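Local structure of L-threonine dehydrogenase (2YY7) at residues V189-K194 with T250-E255. The protein binds NAD and probably oxidises L-threonine at its 3-hydroxyl group as a UDP-galactose 4-epimerase-like short-chain dehydrogenase. Sequence-based numbering, arbitrary orientation.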
loop_
_atom_site.group_PDB
_atom_site.type_symbol
_atom_site.label_atom_id
_atom_site.label_comp_id
_atom_site.label_asym_id
_atom_site.label_seq_id
_atom_site.Cartn_x
_atom_site.Cartn_y
_atom_site.Cartn_z
ATOM N N VAL A 189 -14.016 -14.104 20.824
ATOM C CA VAL A 189 -15.041 -15.068 20.457
ATOM C C VAL A 189 -14.745 -16.341 21.251
ATOM O O VAL A 189 -15.611 -16.872 21.945
ATOM C CB VAL A 189 -15.010 -15.382 18.943
ATOM C CG1 VAL A 189 -15.995 -16.507 18.613
ATOM C CG2 VAL A 189 -15.362 -14.127 18.156
ATOM N N ASP A 190 -13.504 -16.807 21.160
ATOM C CA ASP A 190 -13.076 -18.015 21.860
ATOM C C ASP A 190 -13.399 -17.980 23.356
ATOM O O ASP A 190 -13.856 -18.972 23.927
ATOM C CB ASP A 190 -11.572 -18.214 21.674
ATOM C CG ASP A 190 -11.202 -18.590 20.253
ATOM O OD1 ASP A 190 -9.991 -18.606 19.945
ATOM O OD2 ASP A 190 -12.115 -18.872 19.449
ATOM N N ILE A 191 -13.159 -16.833 23.981
ATOM C CA ILE A 191 -13.402 -16.664 25.409
ATOM C C ILE A 191 -14.824 -17.066 25.790
ATOM O O ILE A 191 -15.057 -17.568 26.887
ATOM C CB ILE A 191 -13.140 -15.200 25.837
ATOM C CG1 ILE A 191 -13.134 -15.088 27.363
ATOM C CG2 ILE A 191 -14.191 -14.283 25.229
ATOM C CD1 ILE A 191 -12.719 -13.713 27.866
ATOM N N PHE A 192 -15.774 -16.846 24.888
ATOM C CA PHE A 192 -17.160 -17.216 25.161
ATOM C C PHE A 192 -17.342 -18.733 25.106
ATOM O O PHE A 192 -17.975 -19.317 25.982
ATOM C CB PHE A 192 -18.104 -16.524 24.165
ATOM C CG PHE A 192 -18.414 -15.085 24.516
ATOM C CD1 PHE A 192 -19.344 -14.780 25.505
ATOM C CD2 PHE A 192 -17.762 -14.036 23.868
ATOM C CE1 PHE A 192 -19.626 -13.450 25.845
ATOM C CE2 PHE A 192 -18.035 -12.706 24.200
ATOM C CZ PHE A 192 -18.968 -12.414 25.190
ATOM N N TYR A 193 -16.777 -19.378 24.091
ATOM C CA TYR A 193 -16.911 -20.826 23.975
ATOM C C TYR A 193 -16.246 -21.576 25.126
ATOM O O TYR A 193 -16.801 -22.553 25.638
ATOM C CB TYR A 193 -16.346 -21.317 22.637
ATOM C CG TYR A 193 -17.234 -20.984 21.458
ATOM C CD1 TYR A 193 -17.145 -19.750 20.814
ATOM C CD2 TYR A 193 -18.204 -21.885 21.018
ATOM C CE1 TYR A 193 -18.002 -19.421 19.760
ATOM C CE2 TYR A 193 -19.065 -21.565 19.971
ATOM C CZ TYR A 193 -18.960 -20.332 19.348
ATOM O OH TYR A 193 -19.826 -20.006 18.328
ATOM N N LYS A 194 -15.066 -21.117 25.536
ATOM C CA LYS A 194 -14.334 -21.760 26.624
ATOM C C LYS A 194 -14.936 -21.440 27.991
ATOM O O LYS A 194 -14.897 -22.269 28.897
ATOM C CB LYS A 194 -12.861 -21.337 26.606
ATOM C CG LYS A 194 -12.120 -21.685 25.327
ATOM C CD LYS A 194 -12.114 -23.176 25.060
ATOM C CE LYS A 194 -11.369 -23.479 23.776
ATOM N NZ LYS A 194 -11.497 -24.904 23.371
ATOM N N THR A 250 -9.278 -8.223 30.137
ATOM C CA THR A 250 -9.706 -8.146 31.532
ATOM C C THR A 250 -11.156 -7.683 31.606
ATOM O O THR A 250 -11.961 -8.246 32.354
ATOM C CB THR A 250 -8.837 -7.158 32.354
ATOM O OG1 THR A 250 -7.476 -7.599 32.358
ATOM C CG2 THR A 250 -9.332 -7.079 33.796
ATOM N N GLU A 251 -11.498 -6.668 30.818
ATOM C CA GLU A 251 -12.860 -6.146 30.834
ATOM C C GLU A 251 -13.901 -7.124 30.286
ATOM O O GLU A 251 -14.962 -7.283 30.889
ATOM C CB GLU A 251 -12.935 -4.818 30.068
ATOM C CG GLU A 251 -12.028 -3.732 30.647
ATOM C CD GLU A 251 -11.989 -2.465 29.803
ATOM O OE1 GLU A 251 -11.742 -2.562 28.581
ATOM O OE2 GLU A 251 -12.192 -1.368 30.362
ATOM N N ILE A 252 -13.623 -7.782 29.159
ATOM C CA ILE A 252 -14.614 -8.711 28.624
ATOM C C ILE A 252 -14.743 -9.945 29.514
ATOM O O ILE A 252 -15.826 -10.509 29.648
ATOM C CB ILE A 252 -14.308 -9.141 27.157
ATOM C CG1 ILE A 252 -15.388 -10.122 26.686
ATOM C CG2 ILE A 252 -12.931 -9.777 27.053
ATOM C CD1 ILE A 252 -15.403 -10.368 25.190
ATOM N N ALA A 253 -13.639 -10.351 30.137
ATOM C CA ALA A 253 -13.657 -11.502 31.033
ATOM C C ALA A 253 -14.492 -11.146 32.268
ATOM O O ALA A 253 -15.224 -11.982 32.791
ATOM C CB ALA A 253 -12.229 -11.879 31.443
ATOM N N ASN A 254 -14.381 -9.898 32.720
ATOM C CA ASN A 254 -15.136 -9.440 33.885
ATOM C C ASN A 254 -16.628 -9.356 33.580
ATOM O O ASN A 254 -17.462 -9.619 34.446
ATOM C CB ASN A 254 -14.635 -8.069 34.360
ATOM C CG ASN A 254 -13.322 -8.156 35.123
ATOM O OD1 ASN A 254 -12.949 -9.218 35.624
ATOM N ND2 ASN A 254 -12.625 -7.027 35.236
ATOM N N GLU A 255 -16.971 -8.984 32.351
ATOM C CA GLU A 255 -18.376 -8.895 31.982
ATOM C C GLU A 255 -18.964 -10.308 31.958
ATOM O O GLU A 255 -20.101 -10.528 32.381
ATOM C CB GLU A 255 -18.534 -8.240 30.607
ATOM C CG GLU A 255 -19.977 -7.897 30.266
ATOM C CD GLU A 255 -20.564 -6.853 31.199
ATOM O OE1 GLU A 255 -21.804 -6.782 31.306
ATOM O OE2 GLU A 255 -19.785 -6.100 31.822
#
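I191 and I252 pass alongside each other in opposite directions, each extended toward the other's helix, a compact example of two helices joined through apolar side chains, with F192 as the aromatic member. With CG1 anti to the backbone N (chi1 -169°) and chi2 also extended, I191 carries CD1 across to the opposite backbone, where it lies 4.0 Å from A253 CA, with A253 CB and I252 CG2 equally near. The reverse reach is made by I252, whose CD1 enters the angle between I191 and F192. It comes within 4.1 Å of I191 CG2 and, more closely, 3.7 Å of F192 CE2, meeting the ring obliquely. The short segments of helices 187-197 and 249-257 run broadly parallel, inclined by 32°, and their axes come no nearer than 10.8 Å, a gap filled by side chains, with I191 reaching as far as the A253 backbone. Around this seam F263 and I265 touch both I191 and A253, while M307 of helix 300-311 packs on F192. The helices thus meet beside the two-stranded parallel sheet 200-203/264-267, and the side chain of I252 lies about 13 Å from the bound NAD. No hydrogen bond or charge pair crosses between the segments; with all four touching residues buried, cohesion here rests on dispersion and the hydrophobic effect.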